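Local coordinates for protein carboxyvinyl-carboxyphosphonate phosphorylmutase (Bacillus anthracis, PDB 4IQD) that belongs to the phosphoenolpyruvate phosphomutase family of TIM-barrel proteins and carries several bound pyruvic acid molecules, at residues A[169-174]-A[196-202]; A[177-182]-A[206-211]; A[190-195]-A[212-217]. All blocks are in the same frame, centred on the assembly; numbering follows the deposited sequence. Where two conformers were deposited one is given.

Contact 1 (A[169-174]-A[196-202]); sequences RGVEGL and ALQSEEE. With PYR (pyruvic acid), chain D.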
loop_
_atom_site.group_PDB
_atom_site.type_symbol
_atom_site.label_atom_id
_atom_site.label_comp_id
_atom_site.label_asym_id
_atom_site.label_seq_id
_atom_site.Cartn_x
_atom_site.Cartn_y
_atom_site.Cartn_z
ATOM N N ARG A 169 -8.883 17.035 26.484
ATOM C CA ARG A 169 -10.178 17.708 26.475
ATOM C C ARG A 169 -11.313 16.791 26.921
ATOM O O ARG A 169 -12.054 17.109 27.855
ATOM C CB ARG A 169 -10.491 18.265 25.087
ATOM C CG ARG A 169 -11.879 18.873 24.973
ATOM C CD ARG A 169 -12.049 19.994 25.974
ATOM N NE ARG A 169 -13.405 20.532 26.013
ATOM C CZ ARG A 169 -14.381 20.047 26.773
ATOM N NH1 ARG A 169 -14.164 18.997 27.552
ATOM N NH2 ARG A 169 -15.578 20.610 26.748
ATOM N N GLY A 170 -11.436 15.647 26.260
ATOM C CA GLY A 170 -12.561 14.760 26.482
ATOM C C GLY A 170 -12.456 13.876 27.708
ATOM O O GLY A 170 -13.372 13.107 27.998
ATOM N N VAL A 171 -11.349 13.978 28.433
ATOM C CA VAL A 171 -11.154 13.137 29.609
ATOM C C VAL A 171 -10.882 13.948 30.881
ATOM O O VAL A 171 -11.248 13.532 31.982
ATOM C CB VAL A 171 -10.046 12.087 29.370
ATOM C CG1 VAL A 171 -8.701 12.759 29.183
ATOM C CG2 VAL A 171 -10.000 11.084 30.511
ATOM N N GLU A 172 -10.271 15.118 30.723
ATOM C CA GLU A 172 -9.937 15.962 31.867
ATOM C C GLU A 172 -10.590 17.339 31.819
ATOM O O GLU A 172 -10.886 17.924 32.859
ATOM C CB GLU A 172 -8.425 16.122 31.984
ATOM C CG GLU A 172 -7.681 14.835 32.253
ATOM C CD GLU A 172 -6.183 15.022 32.220
ATOM O OE1 GLU A 172 -5.730 16.174 32.064
ATOM O OE2 GLU A 172 -5.458 14.017 32.345
ATOM N N GLY A 173 -10.803 17.865 30.620
ATOM C CA GLY A 173 -11.430 19.163 30.485
ATOM C C GLY A 173 -10.617 20.167 29.694
ATOM O O GLY A 173 -9.420 19.987 29.470
ATOM N N LEU A 174 -11.283 21.240 29.282
ATOM C CA LEU A 174 -10.692 22.242 28.407
ATOM C C LEU A 174 -9.451 22.894 28.994
ATOM O O LEU A 174 -8.386 22.853 28.389
ATOM C CB LEU A 174 -11.721 23.314 28.063
ATOM C CG LEU A 174 -11.265 24.360 27.046
ATOM C CD1 LEU A 174 -10.670 23.699 25.811
ATOM C CD2 LEU A 174 -12.441 25.244 26.664
ATOM N N ALA A 196 -10.469 16.651 19.554
ATOM C CA ALA A 196 -11.864 16.773 19.944
ATOM C C ALA A 196 -12.155 17.953 20.858
ATOM O O ALA A 196 -12.691 17.773 21.950
ATOM C CB ALA A 196 -12.352 15.477 20.585
ATOM N N LEU A 197 -11.792 19.155 20.426
ATOM C CA LEU A 197 -12.360 20.344 21.040
ATOM C C LEU A 197 -13.790 20.401 20.525
ATOM O O LEU A 197 -14.077 19.906 19.441
ATOM C CB LEU A 197 -11.585 21.598 20.663
ATOM C CG LEU A 197 -10.140 21.705 21.139
ATOM C CD1 LEU A 197 -9.540 22.996 20.621
ATOM C CD2 LEU A 197 -10.067 21.644 22.652
ATOM N N GLN A 198 -14.692 20.991 21.299
ATOM C CA GLN A 198 -16.111 20.720 21.097
ATOM C C GLN A 198 -16.962 21.813 20.450
ATOM O O GLN A 198 -18.168 21.631 20.285
ATOM C CB GLN A 198 -16.740 20.256 22.413
ATOM C CG GLN A 198 -16.138 18.956 22.924
ATOM C CD GLN A 198 -16.639 18.571 24.294
ATOM O OE1 GLN A 198 -17.645 19.092 24.767
ATOM N NE2 GLN A 198 -15.937 17.651 24.942
ATOM N N SER A 199 -16.351 22.930 20.069
ATOM C CA SER A 199 -17.116 24.019 19.469
ATOM C C SER A 199 -16.249 25.104 18.860
ATOM O O SER A 199 -15.038 25.143 19.066
ATOM C CB SER A 199 -18.027 24.666 20.511
ATOM O OG SER A 199 -17.262 25.328 21.501
ATOM N N GLU A 200 -16.899 25.995 18.120
ATOM C CA GLU A 200 -16.251 27.181 17.592
ATOM C C GLU A 200 -15.556 27.998 18.679
ATOM O O GLU A 200 -14.409 28.416 18.515
ATOM C CB GLU A 200 -17.243 28.043 16.788
ATOM C CG GLU A 200 -16.710 29.422 16.373
ATOM C CD GLU A 200 -17.144 29.843 14.971
ATOM O OE1 GLU A 200 -16.888 31.006 14.590
ATOM O OE2 GLU A 200 -17.733 29.014 14.245
ATOM N N GLU A 201 -16.245 28.201 19.797
ATOM C CA GLU A 201 -15.695 28.998 20.887
ATOM C C GLU A 201 -14.513 28.307 21.558
ATOM O O GLU A 201 -13.603 28.970 22.041
ATOM C CB GLU A 201 -16.767 29.345 21.928
ATOM C CG GLU A 201 -17.123 28.220 22.888
ATOM C CD GLU A 201 -17.316 28.704 24.317
ATOM O OE1 GLU A 201 -17.383 29.934 24.530
ATOM O OE2 GLU A 201 -17.393 27.854 25.229
ATOM N N GLU A 202 -14.520 26.978 21.586
ATOM C CA GLU A 202 -13.415 26.246 22.190
ATOM C C GLU A 202 -12.177 26.321 21.312
ATOM O O GLU A 202 -11.058 26.413 21.808
ATOM C CB GLU A 202 -13.797 24.793 22.475
ATOM C CG GLU A 202 -14.782 24.650 23.626
ATOM C CD GLU A 202 -14.847 23.243 24.192
ATOM O OE1 GLU A 202 -14.065 22.380 23.746
ATOM O OE2 GLU A 202 -15.682 23.003 25.090
HETATM C C PYR D . -13.253 22.379 31.847
HETATM O O PYR D . -12.214 22.013 32.551
HETATM O OXT PYR D . -13.316 23.600 31.383
HETATM C CA PYR D . -14.267 21.459 31.599
HETATM O O3 PYR D . -14.982 21.516 30.502
HETATM C CB PYR D . -14.531 20.390 32.612
#
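Its CG swung to the far side from the backbone N (chi1 175°) and its chain bent at chi2, Arg169 crosses Glu202 at about a right angle and presents its NE edge to the carboxylate. The grip is side-on: NE of Arg169 donates to OE1 of Glu202 at 3.0 Å, and NH2 of Arg169 to OE2 of Glu202 at 2.9 Å. The second bond is straighter, using the syn lone pair of OE2. OE1 is held twice, because Gln198 N reaches it over 2.9 Å from the opposite face of the carboxylate to Arg169 NE. The Gln198 amide stacks over one face of the guanidinium, the two planes 26° apart, with NE2 of Gln198 3.4 Å from CZ of Arg169.

These segments lie where two helices of the TIM barrel begin, beyond the C-terminal ends of strands 161-166 and 191-194. Gly173 is the N-cap residue of helix 174-187; Ser199 caps helix 200-209, its OG accepting from Glu202 N. Pyruvic acid lies against Gly173 and Leu174, its O3 over the guanidinium face away from Gln198.

Beside the salt bridge, CD1 of Leu174 meets CD2 of Leu197 at 3.8 Å, while CD2 of Leu174 touches CG of Glu202. CG of Arg169 lies 3.3 Å from Ala196 O and also touches CD2 of Leu197.

Contact 2 (A[177-182]-A[206-211]); sequences AIERAN and FNSKVN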
loop_
_atom_site.group_PDB
_atom_site.type_symbol
_atom_site.label_atom_id
_atom_site.label_comp_id
_atom_site.label_asym_id
_atom_site.label_seq_id
_atom_site.Cartn_x
_atom_site.Cartn_y
_atom_site.Cartn_z
ATOM N N ALA A 177 -6.491 20.695 29.182
ATOM C CA ALA A 177 -5.809 20.528 27.911
ATOM C C ALA A 177 -4.905 21.724 27.639
ATOM O O ALA A 177 -3.760 21.557 27.222
ATOM C CB ALA A 177 -6.815 20.349 26.797
ATOM N N ILE A 178 -5.419 22.923 27.894
ATOM C CA ILE A 178 -4.656 24.150 27.681
ATOM C C ILE A 178 -3.373 24.139 28.498
ATOM O O ILE A 178 -2.308 24.528 28.009
ATOM C CB ILE A 178 -5.485 25.402 28.028
ATOM C CG1 ILE A 178 -6.569 25.622 26.973
ATOM C CG2 ILE A 178 -4.594 26.632 28.135
ATOM C CD1 ILE A 178 -7.431 26.842 27.219
ATOM N N GLU A 179 -3.477 23.686 29.744
ATOM C CA GLU A 179 -2.317 23.584 30.620
ATOM C C GLU A 179 -1.297 22.593 30.070
ATOM O O GLU A 179 -0.113 22.909 29.974
ATOM C CB GLU A 179 -2.735 23.183 32.037
ATOM C CG GLU A 179 -3.348 24.315 32.849
ATOM C CD GLU A 179 -2.341 25.394 33.200
ATOM O OE1 GLU A 179 -2.577 26.569 32.846
ATOM O OE2 GLU A 179 -1.316 25.068 33.836
ATOM N N ARG A 180 -1.763 21.399 29.714
ATOM C CA ARG A 180 -0.895 20.384 29.128
ATOM C C ARG A 180 -0.219 20.933 27.885
ATOM O O ARG A 180 0.998 20.861 27.756
ATOM C CB ARG A 180 -1.688 19.132 28.756
ATOM C CG ARG A 180 -2.000 18.198 29.910
ATOM C CD ARG A 180 -2.535 16.880 29.376
ATOM N NE ARG A 180 -2.771 15.892 30.420
ATOM C CZ ARG A 180 -1.891 14.967 30.792
ATOM N NH1 ARG A 180 -0.702 14.902 30.214
ATOM N NH2 ARG A 180 -2.200 14.106 31.750
ATOM N N ALA A 181 -1.023 21.507 26.996
ATOM C CA ALA A 181 -0.542 22.052 25.730
ATOM C C ALA A 181 0.613 23.033 25.900
ATOM O O ALA A 181 1.657 22.880 25.272
ATOM C CB ALA A 181 -1.688 22.712 24.971
ATOM N N ASN A 182 0.426 24.033 26.754
ATOM C CA ASN A 182 1.454 25.044 26.973
ATOM C C ASN A 182 2.730 24.468 27.576
ATOM O O ASN A 182 3.814 25.023 27.404
ATOM C CB ASN A 182 0.922 26.180 27.849
ATOM C CG ASN A 182 -0.033 27.093 27.105
ATOM O OD1 ASN A 182 0.126 27.339 25.909
ATOM N ND2 ASN A 182 -1.034 27.604 27.814
ATOM N N PHE A 206 -8.955 28.125 22.706
ATOM C CA PHE A 206 -7.749 27.323 22.842
ATOM C C PHE A 206 -6.605 28.024 22.123
ATOM O O PHE A 206 -5.509 28.155 22.660
ATOM C CB PHE A 206 -7.974 25.921 22.274
ATOM C CG PHE A 206 -6.904 24.931 22.647
ATOM C CD1 PHE A 206 -7.035 24.142 23.777
ATOM C CD2 PHE A 206 -5.775 24.780 21.860
ATOM C CE1 PHE A 206 -6.054 23.225 24.122
ATOM C CE2 PHE A 206 -4.791 23.865 22.199
ATOM C CZ PHE A 206 -4.932 23.089 23.332
ATOM N N ASN A 207 -6.884 28.487 20.907
ATOM C CA ASN A 207 -5.929 29.255 20.121
ATOM C C ASN A 207 -5.454 30.494 20.871
ATOM O O ASN A 207 -4.285 30.873 20.789
ATOM C CB ASN A 207 -6.567 29.657 18.786
ATOM C CG ASN A 207 -5.600 30.373 17.862
ATOM O OD1 ASN A 207 -4.390 30.148 17.908
ATOM N ND2 ASN A 207 -6.133 31.243 17.013
ATOM N N SER A 208 -6.366 31.107 21.619
ATOM C CA SER A 208 -6.083 32.348 22.326
ATOM C C SER A 208 -5.198 32.123 23.541
ATOM O O SER A 208 -4.440 33.003 23.939
ATOM C CB SER A 208 -7.386 33.014 22.763
ATOM O OG SER A 208 -7.140 34.320 23.251
ATOM N N LYS A 209 -5.299 30.942 24.133
ATOM C CA LYS A 209 -4.593 30.663 25.373
ATOM C C LYS A 209 -3.326 29.842 25.161
ATOM O O LYS A 209 -2.564 29.625 26.100
ATOM C CB LYS A 209 -5.517 29.943 26.358
ATOM C CG LYS A 209 -5.560 30.566 27.746
ATOM C CD LYS A 209 -6.581 31.686 27.820
ATOM C CE LYS A 209 -6.475 32.444 29.130
ATOM N NZ LYS A 209 -6.570 31.545 30.314
ATOM N N VAL A 210 -3.101 29.383 23.932
ATOM C CA VAL A 210 -1.950 28.530 23.637
ATOM C C VAL A 210 -0.995 29.183 22.631
ATOM O O VAL A 210 -1.412 29.608 21.554
ATOM C CB VAL A 210 -2.399 27.146 23.121
ATOM C CG1 VAL A 210 -1.201 26.314 22.697
ATOM C CG2 VAL A 210 -3.205 26.416 24.188
ATOM N N ASN A 211 0.288 29.245 22.983
ATOM C CA ASN A 211 1.287 29.929 22.158
ATOM C C ASN A 211 1.936 29.058 21.077
ATOM O O ASN A 211 3.155 28.888 21.052
ATOM C CB ASN A 211 2.373 30.554 23.040
ATOM C CG ASN A 211 3.081 29.531 23.911
ATOM O OD1 ASN A 211 2.450 28.642 24.481
ATOM N ND2 ASN A 211 4.400 29.648 24.011
#
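The last turn of helix 200-209 and the residues leaving it lie against the middle of helix 174-187, the backbones coming nearest where CA of Asn182 is 5.9 Å from CA of Val210. Phe206 makes most of the apolar contact. The first torsion sets its CG trans to N (chi1 -167°), which brings the end of the ring close to helix 174-187, where Ala177, Ile178 and Ala181 receive it. CD1 of Phe206 lies 3.6 Å from CG1 of Ile178, the two side chains lying alongside and running in opposite senses. Farther along the ring, CZ of Phe206 meets CB of Ala181 at 3.7 Å, and CE1 approaches CB of Ala177. CG2 of Val210 lies over one ring face near its rim and also touches Ala181 CB, so ring, methyl and alanine meet at one point.

On the outer side, CD1 of Ile178 rests on CB of Lys209 at 3.7 Å, while the rest of the lysine chain leads away.

Asn182 supplies the polar part of the contact. ND2 of Asn182 donates to Lys209 O over 3.1 Å, with the acceptor close to the amide plane and an N-H...O angle of 162°. Its OD1 accepts a weak bond from Asn211 N at 3.5 Å and lies beside Val210. One amide thus bonds with the backbone on both sides of Val210, where the chain drops out of helical geometry.

Phe206 continues inward onto Ile192 and Pro194 of strand 191-194 and onto Leu214. This is the packing of neighbouring outer helices in a TIM barrel, with an aromatic side chain of one helix packed against both the neighbouring helix and the strand they cover.

Contact 3 (A[190-195]-A[212-217]); sequences DAIFPE and APLLAN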
loop_
_atom_site.group_PDB
_atom_site.type_symbol
_atom_site.label_atom_id
_atom_site.label_comp_id
_atom_site.label_asym_id
_atom_site.label_seq_id
_atom_site.Cartn_x
_atom_site.Cartn_y
_atom_site.Cartn_z
ATOM N N ASP A 190 6.436 22.423 18.566
ATOM C CA ASP A 190 6.303 23.584 17.694
ATOM C C ASP A 190 4.849 23.841 17.317
ATOM O O ASP A 190 4.512 24.901 16.790
ATOM C CB ASP A 190 7.138 23.389 16.429
ATOM C CG ASP A 190 8.545 22.914 16.728
ATOM O OD1 ASP A 190 9.332 23.701 17.292
ATOM O OD2 ASP A 190 8.868 21.755 16.396
ATOM N N ALA A 191 3.991 22.864 17.594
ATOM C CA ALA A 191 2.584 22.937 17.213
ATOM C C ALA A 191 1.737 22.006 18.073
ATOM O O ALA A 191 2.246 21.028 18.618
ATOM C CB ALA A 191 2.423 22.589 15.737
ATOM N N ILE A 192 0.446 22.306 18.183
ATOM C CA ILE A 192 -0.455 21.488 18.993
ATOM C C ILE A 192 -1.636 20.902 18.207
ATOM O O ILE A 192 -2.272 21.585 17.407
ATOM C CB ILE A 192 -0.983 22.261 20.222
ATOM C CG1 ILE A 192 0.177 22.700 21.114
ATOM C CG2 ILE A 192 -1.931 21.402 21.029
ATOM C CD1 ILE A 192 0.947 21.547 21.727
ATOM N N PHE A 193 -1.899 19.621 18.453
ATOM C CA PHE A 193 -3.046 18.901 17.921
ATOM C C PHE A 193 -3.977 18.656 19.114
ATOM O O PHE A 193 -3.775 17.711 19.876
ATOM C CB PHE A 193 -2.539 17.585 17.306
ATOM C CG PHE A 193 -3.616 16.642 16.796
ATOM C CD1 PHE A 193 -4.971 16.894 16.954
ATOM C CD2 PHE A 193 -3.240 15.474 16.153
ATOM C CE1 PHE A 193 -5.915 16.002 16.492
ATOM C CE2 PHE A 193 -4.181 14.583 15.681
ATOM C CZ PHE A 193 -5.517 14.846 15.853
ATOM N N PRO A 194 -5.006 19.504 19.273
ATOM C CA PRO A 194 -5.981 19.365 20.358
ATOM C C PRO A 194 -7.150 18.487 19.942
ATOM O O PRO A 194 -8.108 18.982 19.346
ATOM C CB PRO A 194 -6.467 20.804 20.575
ATOM C CG PRO A 194 -5.952 21.610 19.390
ATOM C CD PRO A 194 -5.319 20.661 18.424
ATOM N N GLU A 195 -7.075 17.201 20.258
ATOM C CA GLU A 195 -8.109 16.262 19.844
ATOM C C GLU A 195 -9.480 16.574 20.437
ATOM O O GLU A 195 -9.632 16.752 21.650
ATOM C CB GLU A 195 -7.705 14.822 20.171
ATOM C CG GLU A 195 -8.856 13.817 20.090
ATOM C CD GLU A 195 -9.304 13.519 18.668
ATOM O OE1 GLU A 195 -8.620 13.947 17.715
ATOM O OE2 GLU A 195 -10.341 12.843 18.503
ATOM N N ALA A 212 1.117 28.529 20.176
ATOM C CA ALA A 212 1.594 27.641 19.122
ATOM C C ALA A 212 0.585 27.572 17.988
ATOM O O ALA A 212 -0.600 27.801 18.201
ATOM C CB ALA A 212 1.848 26.245 19.675
ATOM N N PRO A 213 1.055 27.263 16.772
ATOM C CA PRO A 213 0.125 26.951 15.685
ATOM C C PRO A 213 -0.689 25.717 16.041
ATOM O O PRO A 213 -0.199 24.851 16.762
ATOM C CB PRO A 213 1.054 26.634 14.514
ATOM C CG PRO A 213 2.313 27.361 14.821
ATOM C CD PRO A 213 2.452 27.315 16.309
ATOM N N LEU A 214 -1.920 25.640 15.551
ATOM C CA LEU A 214 -2.782 24.517 15.882
ATOM C C LEU A 214 -3.123 23.682 14.660
ATOM O O LEU A 214 -3.235 24.203 13.551
ATOM C CB LEU A 214 -4.060 25.004 16.567
ATOM C CG LEU A 214 -3.851 25.799 17.856
ATOM C CD1 LEU A 214 -5.179 26.076 18.526
ATOM C CD2 LEU A 214 -2.914 25.069 18.801
ATOM N N LEU A 215 -3.280 22.382 14.886
ATOM C CA LEU A 215 -3.638 21.428 13.849
ATOM C C LEU A 215 -5.085 21.003 14.036
ATOM O O LEU A 215 -5.537 20.798 15.161
ATOM C CB LEU A 215 -2.721 20.206 13.940
ATOM C CG LEU A 215 -2.742 19.073 12.907
ATOM C CD1 LEU A 215 -1.451 18.305 13.025
ATOM C CD2 LEU A 215 -3.910 18.119 13.089
ATOM N N ALA A 216 -5.803 20.865 12.928
ATOM C CA ALA A 216 -7.166 20.360 12.949
ATOM C C ALA A 216 -7.194 18.972 12.328
ATOM O O ALA A 216 -6.571 18.737 11.298
ATOM C CB ALA A 216 -8.085 21.296 12.195
ATOM N N ASN A 217 -7.913 18.056 12.964
ATOM C CA ASN A 217 -8.010 16.679 12.493
ATOM C C ASN A 217 -9.291 16.427 11.712
ATOM O O ASN A 217 -10.335 16.160 12.305
ATOM C CB ASN A 217 -7.960 15.724 13.685
ATOM C CG ASN A 217 -8.045 14.264 13.277
ATOM O OD1 ASN A 217 -7.718 13.894 12.148
ATOM N ND2 ASN A 217 -8.477 13.421 14.206
#
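Phe193 leaves strand 191-194 with its CB directed along the flank of the contact, and the ring end comes close to strand 215-217. From CB the chain reaches CG, which lies 4.0 Å from CD2 of Leu215; that methyl sits over one face of the ring, a CH-pi contact 4.1 Å from CD2 to the ring centroid and 13° off the normal. CD1 and CD2 of Phe193 touch the same methyl. Farther out, CE1 and CZ meet Asn217, with CZ 3.4 Å from its CB, and the ring and amide planes are 69° apart.

The backbones run parallel beside this packing, the short strand axes 28° apart. Ile192 makes both bonds: its N donates to Pro213 O at 3.0 Å, and its O accepts from Leu215 N at 2.8 Å. CB of Ile192 packs against CD2 of Leu214 at 3.7 Å.

Glu195 makes a salt bridge to Arg165, a residue of a pyruvic acid pocket, and Asn217 lies close to a bound pyruvic acid. Two parallel strands joined through helix 200-209 form a beta-alpha-beta crossover, the repeating element of the TIM barrel, with their C-terminal ends facing the ligand pocket.

Overall arrangement
Followed from the N terminus, the chain leaves strand 161-166 through 169-174, forms helix 174-187 and strand 191-194, then passes through 196-202 into helix 200-209 and on to strand 215-217. Contact 1 closes the loop from 169 to 202, contact 2 that from 177 to 211, and contact 3 that from 190 to 217. Each pair of loops crosses, since their segments alternate along the chain. Contact 1 joins the starts of two successive helices, contact 2 packs those helices together, and contact 3 pairs two successive strands. Phe206 connects them, meeting Leu174 and Leu197 of contact 1 and reaching strand 191-194 of contact 3.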